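Uncharacterized protein Q99UF4 (Staphylococcus aureus, PDB 3B2N) is probably a LuxR-family response regulator that binds DNA to control transcription, its CheY-like receiver domain being the part modelled here. Local coordinates at residues Q17-F29 with R108-V120. Sequence-based numbering, arbitrary orientation.
Sequences QAMVQLIKLHGDF and RSIEELVETINKV. With NA (sodium ion), chain B.
Ile110, in the first turn of helix 110-121, is a knob in a hole formed by Met19, Leu22, Ile23 and His26 of helix 13-26. Its two branches divide the work: CD1 reaches Leu22 CD1 at 3.7 Å, while CG2 lies 3.9 Å from Ile23 CG1. Deeper in, the Met19 chain, bent at its thioether (chi3 85°), brings CE to 3.7 Å from Leu113 CD2. At the outer margin Glu111 folds back at chi2 (85°) and lays CG over one face of the His26 imidazole, a CH-pi contact 3.8 Å from the ring centroid. Val114 follows, its CG1 meeting the edge of the Phe29 ring in plane at CE1 (3.7 Å); Ile117 CG2 comes obliquely to CE2 of the same ring, at 3.5 Å. Water 3 joins Asp28 N to Asn118 OD1; a second water, donating to His26 O, reaches Asn118 ND2 only weakly. Lys24 O and Gly27 O, with two waters, hold a sodium ion at the turn leading into strand 29-35, and Ser109 and Glu112 close a capping box at the start of helix 110-121. Ile23 and Ile117 also rest on Ile54 of the central strand 52-55. Helices 13-26 and 110-121 pack on one face of the CheY-like parallel sheet, the axes of their segments 17-26 and 110-120 crossing at -61°. With no direct hydrogen bond between the segments, their cohesion is chiefly apolar, with water-mediated links beside the turn.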
loop_
_atom_site.group_PDB
_atom_site.type_symbol
_atom_site.label_atom_id
_atom_site.label_comp_id
_atom_site.label_asym_id
_atom_site.label_seq_id
_atom_site.Cartn_x
_atom_site.Cartn_y
_atom_site.Cartn_z
ATOM N N GLN A 17 -4.601 -11.151 -4.434
ATOM C CA GLN A 17 -4.169 -12.463 -3.989
ATOM C C GLN A 17 -2.772 -12.783 -4.523
ATOM O O GLN A 17 -1.984 -13.403 -3.832
ATOM C CB GLN A 17 -5.170 -13.568 -4.410
ATOM C CG GLN A 17 -6.562 -13.451 -3.748
ATOM C CD GLN A 17 -6.550 -12.768 -2.354
ATOM O OE1 GLN A 17 -5.874 -13.233 -1.386
ATOM N NE2 GLN A 17 -7.305 -11.666 -2.249
ATOM N N ALA A 18 -2.475 -12.348 -5.751
ATOM C CA ALA A 18 -1.132 -12.549 -6.322
ATOM C C ALA A 18 -0.077 -11.803 -5.500
ATOM O O ALA A 18 1.030 -12.333 -5.250
ATOM C CB ALA A 18 -1.063 -12.112 -7.809
ATOM N N MET A 19 -0.389 -10.572 -5.083
ATOM C CA MET A 19 0.582 -9.836 -4.291
ATOM C C MET A 19 0.803 -10.483 -2.907
ATOM O O MET A 19 1.904 -10.499 -2.404
ATOM C CB MET A 19 0.092 -8.389 -4.076
ATOM C CG MET A 19 -0.031 -7.514 -5.387
ATOM S SD MET A 19 -0.957 -5.894 -5.154
ATOM C CE MET A 19 0.410 -4.973 -4.605
ATOM N N VAL A 20 -0.270 -10.923 -2.267
ATOM C CA VAL A 20 -0.184 -11.565 -0.953
ATOM C C VAL A 20 0.762 -12.737 -1.069
ATOM O O VAL A 20 1.687 -12.851 -0.259
ATOM C CB VAL A 20 -1.543 -12.061 -0.466
ATOM C CG1 VAL A 20 -1.397 -13.104 0.717
ATOM C CG2 VAL A 20 -2.482 -10.911 -0.128
ATOM N N GLN A 21 0.584 -13.572 -2.104
ATOM C CA GLN A 21 1.465 -14.750 -2.233
ATOM C C GLN A 21 2.879 -14.431 -2.677
ATOM O O GLN A 21 3.852 -14.996 -2.126
ATOM C CB GLN A 21 0.843 -15.831 -3.124
ATOM C CG GLN A 21 -0.439 -16.398 -2.469
ATOM C CD GLN A 21 -1.166 -17.353 -3.396
ATOM O OE1 GLN A 21 -1.009 -17.302 -4.626
ATOM N NE2 GLN A 21 -1.920 -18.261 -2.813
ATOM N N LEU A 22 3.000 -13.551 -3.668
ATOM C CA LEU A 22 4.334 -13.321 -4.280
ATOM C C LEU A 22 5.192 -12.420 -3.418
ATOM O O LEU A 22 6.391 -12.623 -3.312
ATOM C CB LEU A 22 4.205 -12.697 -5.672
ATOM C CG LEU A 22 3.690 -13.688 -6.714
ATOM C CD1 LEU A 22 3.406 -12.975 -8.011
ATOM C CD2 LEU A 22 4.745 -14.764 -6.895
ATOM N N ILE A 23 4.593 -11.405 -2.806
ATOM C CA ILE A 23 5.381 -10.582 -1.905
ATOM C C ILE A 23 6.075 -11.387 -0.783
ATOM O O ILE A 23 7.248 -11.145 -0.481
ATOM C CB ILE A 23 4.574 -9.391 -1.335
ATOM C CG1 ILE A 23 4.369 -8.346 -2.426
ATOM C CG2 ILE A 23 5.351 -8.755 -0.146
ATOM C CD1 ILE A 23 3.253 -7.262 -2.017
ATOM N N LYS A 24 5.370 -12.341 -0.180
ATOM C CA LYS A 24 5.960 -13.208 0.813
ATOM C C LYS A 24 7.100 -14.084 0.260
ATOM O O LYS A 24 8.043 -14.382 0.991
ATOM C CB LYS A 24 4.903 -14.109 1.452
ATOM C CG LYS A 24 4.162 -13.433 2.596
ATOM C CD LYS A 24 3.189 -14.377 3.289
ATOM C CE LYS A 24 2.159 -14.964 2.307
ATOM N NZ LYS A 24 1.003 -15.517 3.084
ATOM N N LEU A 25 7.001 -14.512 -0.996
ATOM C CA LEU A 25 8.058 -15.320 -1.623
ATOM C C LEU A 25 9.265 -14.483 -2.116
ATOM O O LEU A 25 10.388 -14.987 -2.131
ATOM C CB LEU A 25 7.501 -16.139 -2.776
ATOM C CG LEU A 25 6.516 -17.254 -2.399
ATOM C CD1 LEU A 25 5.863 -17.820 -3.616
ATOM C CD2 LEU A 25 7.176 -18.332 -1.648
ATOM N N HIS A 26 9.022 -13.233 -2.529
ATOM C CA HIS A 26 10.077 -12.386 -3.129
ATOM C C HIS A 26 10.902 -11.646 -2.081
ATOM O O HIS A 26 11.941 -11.057 -2.404
ATOM C CB HIS A 26 9.493 -11.381 -4.157
ATOM C CG HIS A 26 9.309 -11.965 -5.528
ATOM N ND1 HIS A 26 10.365 -12.414 -6.297
ATOM C CD2 HIS A 26 8.191 -12.221 -6.244
ATOM C CE1 HIS A 26 9.906 -12.912 -7.436
ATOM N NE2 HIS A 26 8.584 -12.788 -7.438
ATOM N N GLY A 27 10.453 -11.674 -0.834
ATOM C CA GLY A 27 11.118 -10.895 0.209
ATOM C C GLY A 27 10.834 -11.415 1.591
ATOM O O GLY A 27 10.208 -12.465 1.744
ATOM N N ASP A 28 11.300 -10.685 2.603
ATOM C CA ASP A 28 11.153 -11.115 4.011
ATOM C C ASP A 28 10.006 -10.383 4.713
ATOM O O ASP A 28 10.212 -9.475 5.514
ATOM C CB ASP A 28 12.476 -10.931 4.747
ATOM C CG ASP A 28 13.552 -11.837 4.200
ATOM O OD1 ASP A 28 13.241 -13.022 3.898
ATOM O OD2 ASP A 28 14.688 -11.358 4.035
ATOM N N PHE A 29 8.792 -10.798 4.392
ATOM C CA PHE A 29 7.606 -10.079 4.800
ATOM C C PHE A 29 6.606 -11.038 5.425
ATOM O O PHE A 29 6.554 -12.200 5.059
ATOM C CB PHE A 29 6.981 -9.402 3.567
ATOM C CG PHE A 29 7.916 -8.483 2.832
ATOM C CD1 PHE A 29 8.502 -8.873 1.613
ATOM C CD2 PHE A 29 8.225 -7.218 3.343
ATOM C CE1 PHE A 29 9.395 -8.007 0.914
ATOM C CE2 PHE A 29 9.111 -6.342 2.655
ATOM C CZ PHE A 29 9.697 -6.748 1.435
ATOM N N ARG A 108 5.406 -1.850 -13.238
ATOM C CA ARG A 108 6.518 -2.486 -12.523
ATOM C C ARG A 108 6.090 -3.862 -12.123
ATOM O O ARG A 108 4.894 -4.092 -11.913
ATOM C CB ARG A 108 6.827 -1.687 -11.223
ATOM C CG ARG A 108 7.123 -0.188 -11.437
ATOM C CD ARG A 108 8.585 0.061 -11.864
ATOM N NE ARG A 108 8.764 -0.256 -13.265
ATOM C CZ ARG A 108 8.384 0.524 -14.284
ATOM N NH1 ARG A 108 8.608 0.102 -15.530
ATOM N NH2 ARG A 108 7.775 1.709 -14.077
ATOM N N SER A 109 7.048 -4.775 -11.980
ATOM C CA SER A 109 6.763 -6.116 -11.468
ATOM C C SER A 109 6.677 -6.123 -9.946
ATOM O O SER A 109 7.088 -5.161 -9.289
ATOM C CB SER A 109 7.891 -7.067 -11.872
ATOM O OG SER A 109 9.111 -6.664 -11.254
ATOM N N ILE A 110 6.177 -7.229 -9.381
ATOM C CA ILE A 110 6.172 -7.439 -7.929
ATOM C C ILE A 110 7.624 -7.469 -7.361
ATOM O O ILE A 110 7.898 -6.887 -6.298
ATOM C CB ILE A 110 5.252 -8.660 -7.503
ATOM C CG1 ILE A 110 3.778 -8.244 -7.694
ATOM C CG2 ILE A 110 5.563 -9.125 -6.026
ATOM C CD1 ILE A 110 2.715 -9.329 -7.474
ATOM N N GLU A 111 8.543 -8.042 -8.110
ATOM C CA GLU A 111 9.999 -7.988 -7.790
ATOM C C GLU A 111 10.485 -6.554 -7.599
ATOM O O GLU A 111 11.168 -6.252 -6.622
ATOM C CB GLU A 111 10.861 -8.568 -8.928
ATOM C CG GLU A 111 10.757 -10.038 -9.151
ATOM C CD GLU A 111 9.571 -10.468 -10.056
ATOM O OE1 GLU A 111 8.461 -9.835 -10.060
ATOM O OE2 GLU A 111 9.771 -11.485 -10.772
ATOM N N GLU A 112 10.169 -5.670 -8.555
ATOM C CA GLU A 112 10.499 -4.220 -8.405
ATOM C C GLU A 112 9.760 -3.582 -7.213
ATOM O O GLU A 112 10.311 -2.799 -6.439
ATOM C CB GLU A 112 10.205 -3.503 -9.718
ATOM C CG GLU A 112 11.155 -4.005 -10.844
ATOM C CD GLU A 112 10.775 -3.545 -12.255
ATOM O OE1 GLU A 112 9.576 -3.449 -12.579
ATOM O OE2 GLU A 112 11.699 -3.283 -13.059
ATOM N N LEU A 113 8.507 -3.970 -7.034
ATOM C CA LEU A 113 7.772 -3.453 -5.895
ATOM C C LEU A 113 8.461 -3.864 -4.577
ATOM O O LEU A 113 8.621 -3.040 -3.678
ATOM C CB LEU A 113 6.294 -3.894 -5.963
ATOM C CG LEU A 113 5.474 -3.726 -4.687
ATOM C CD1 LEU A 113 5.348 -2.273 -4.409
ATOM C CD2 LEU A 113 4.105 -4.401 -4.790
ATOM N N VAL A 114 8.887 -5.125 -4.474
ATOM C CA VAL A 114 9.631 -5.602 -3.299
ATOM C C VAL A 114 10.937 -4.810 -3.097
ATOM O O VAL A 114 11.212 -4.368 -1.999
ATOM C CB VAL A 114 9.876 -7.162 -3.322
ATOM C CG1 VAL A 114 11.006 -7.583 -2.356
ATOM C CG2 VAL A 114 8.531 -7.944 -3.058
ATOM N N GLU A 115 11.709 -4.597 -4.151
ATOM C CA GLU A 115 12.901 -3.737 -4.032
ATOM C C GLU A 115 12.521 -2.372 -3.470
ATOM O O GLU A 115 13.210 -1.843 -2.580
ATOM C CB GLU A 115 13.536 -3.485 -5.397
ATOM C CG GLU A 115 14.105 -4.659 -6.128
ATOM C CD GLU A 115 14.852 -4.194 -7.379
ATOM O OE1 GLU A 115 14.766 -4.881 -8.438
ATOM O OE2 GLU A 115 15.503 -3.116 -7.286
ATOM N N THR A 116 11.415 -1.803 -3.983
ATOM C CA THR A 116 10.963 -0.506 -3.517
ATOM C C THR A 116 10.581 -0.485 -2.033
ATOM O O THR A 116 10.981 0.412 -1.298
ATOM C CB THR A 116 9.812 0.031 -4.389
ATOM O OG1 THR A 116 10.287 0.155 -5.749
ATOM C CG2 THR A 116 9.361 1.358 -3.860
ATOM N N ILE A 117 9.849 -1.492 -1.586
ATOM C CA ILE A 117 9.513 -1.612 -0.183
ATOM C C ILE A 117 10.800 -1.706 0.659
ATOM O O ILE A 117 10.943 -1.014 1.694
ATOM C CB ILE A 117 8.674 -2.861 0.044
ATOM C CG1 ILE A 117 7.325 -2.770 -0.698
ATOM C CG2 ILE A 117 8.503 -3.143 1.498
ATOM C CD1 ILE A 117 6.628 -4.126 -0.811
ATOM N N ASN A 118 11.735 -2.551 0.221
ATOM C CA ASN A 118 13.001 -2.660 0.931
ATOM C C ASN A 118 13.744 -1.307 1.019
ATOM O O ASN A 118 14.230 -0.969 2.084
ATOM C CB ASN A 118 13.908 -3.737 0.320
ATOM C CG ASN A 118 13.412 -5.139 0.604
ATOM O OD1 ASN A 118 12.789 -5.399 1.633
ATOM N ND2 ASN A 118 13.690 -6.051 -0.307
ATOM N N LYS A 119 13.830 -0.557 -0.082
ATOM C CA LYS A 119 14.499 0.760 -0.055
ATOM C C LYS A 119 13.760 1.659 0.908
ATOM O O LYS A 119 14.371 2.307 1.728
ATOM C CB LYS A 119 14.543 1.472 -1.415
ATOM C CG LYS A 119 14.853 0.617 -2.615
ATOM C CD LYS A 119 16.317 0.558 -2.964
ATOM C CE LYS A 119 16.474 0.213 -4.449
ATOM N NZ LYS A 119 17.490 -0.866 -4.672
ATOM N N VAL A 120 12.445 1.682 0.816
ATOM C CA VAL A 120 11.646 2.525 1.688
ATOM C C VAL A 120 11.831 2.140 3.170
ATOM O O VAL A 120 11.985 2.999 4.029
ATOM C CB VAL A 120 10.144 2.487 1.265
ATOM C CG1 VAL A 120 9.269 3.070 2.308
ATOM C CG2 VAL A 120 9.938 3.216 -0.038
HETATM NA NA NA B . 10.047 -14.737 1.914
HETATM O O HOH W 1 11.829 -14.996 0.155
HETATM O O HOH W 2 13.785 -9.271 -1.566
HETATM O O HOH W 3 12.977 -8.613 1.571
HETATM O O HOH W 4 8.540 -14.427 4.071
#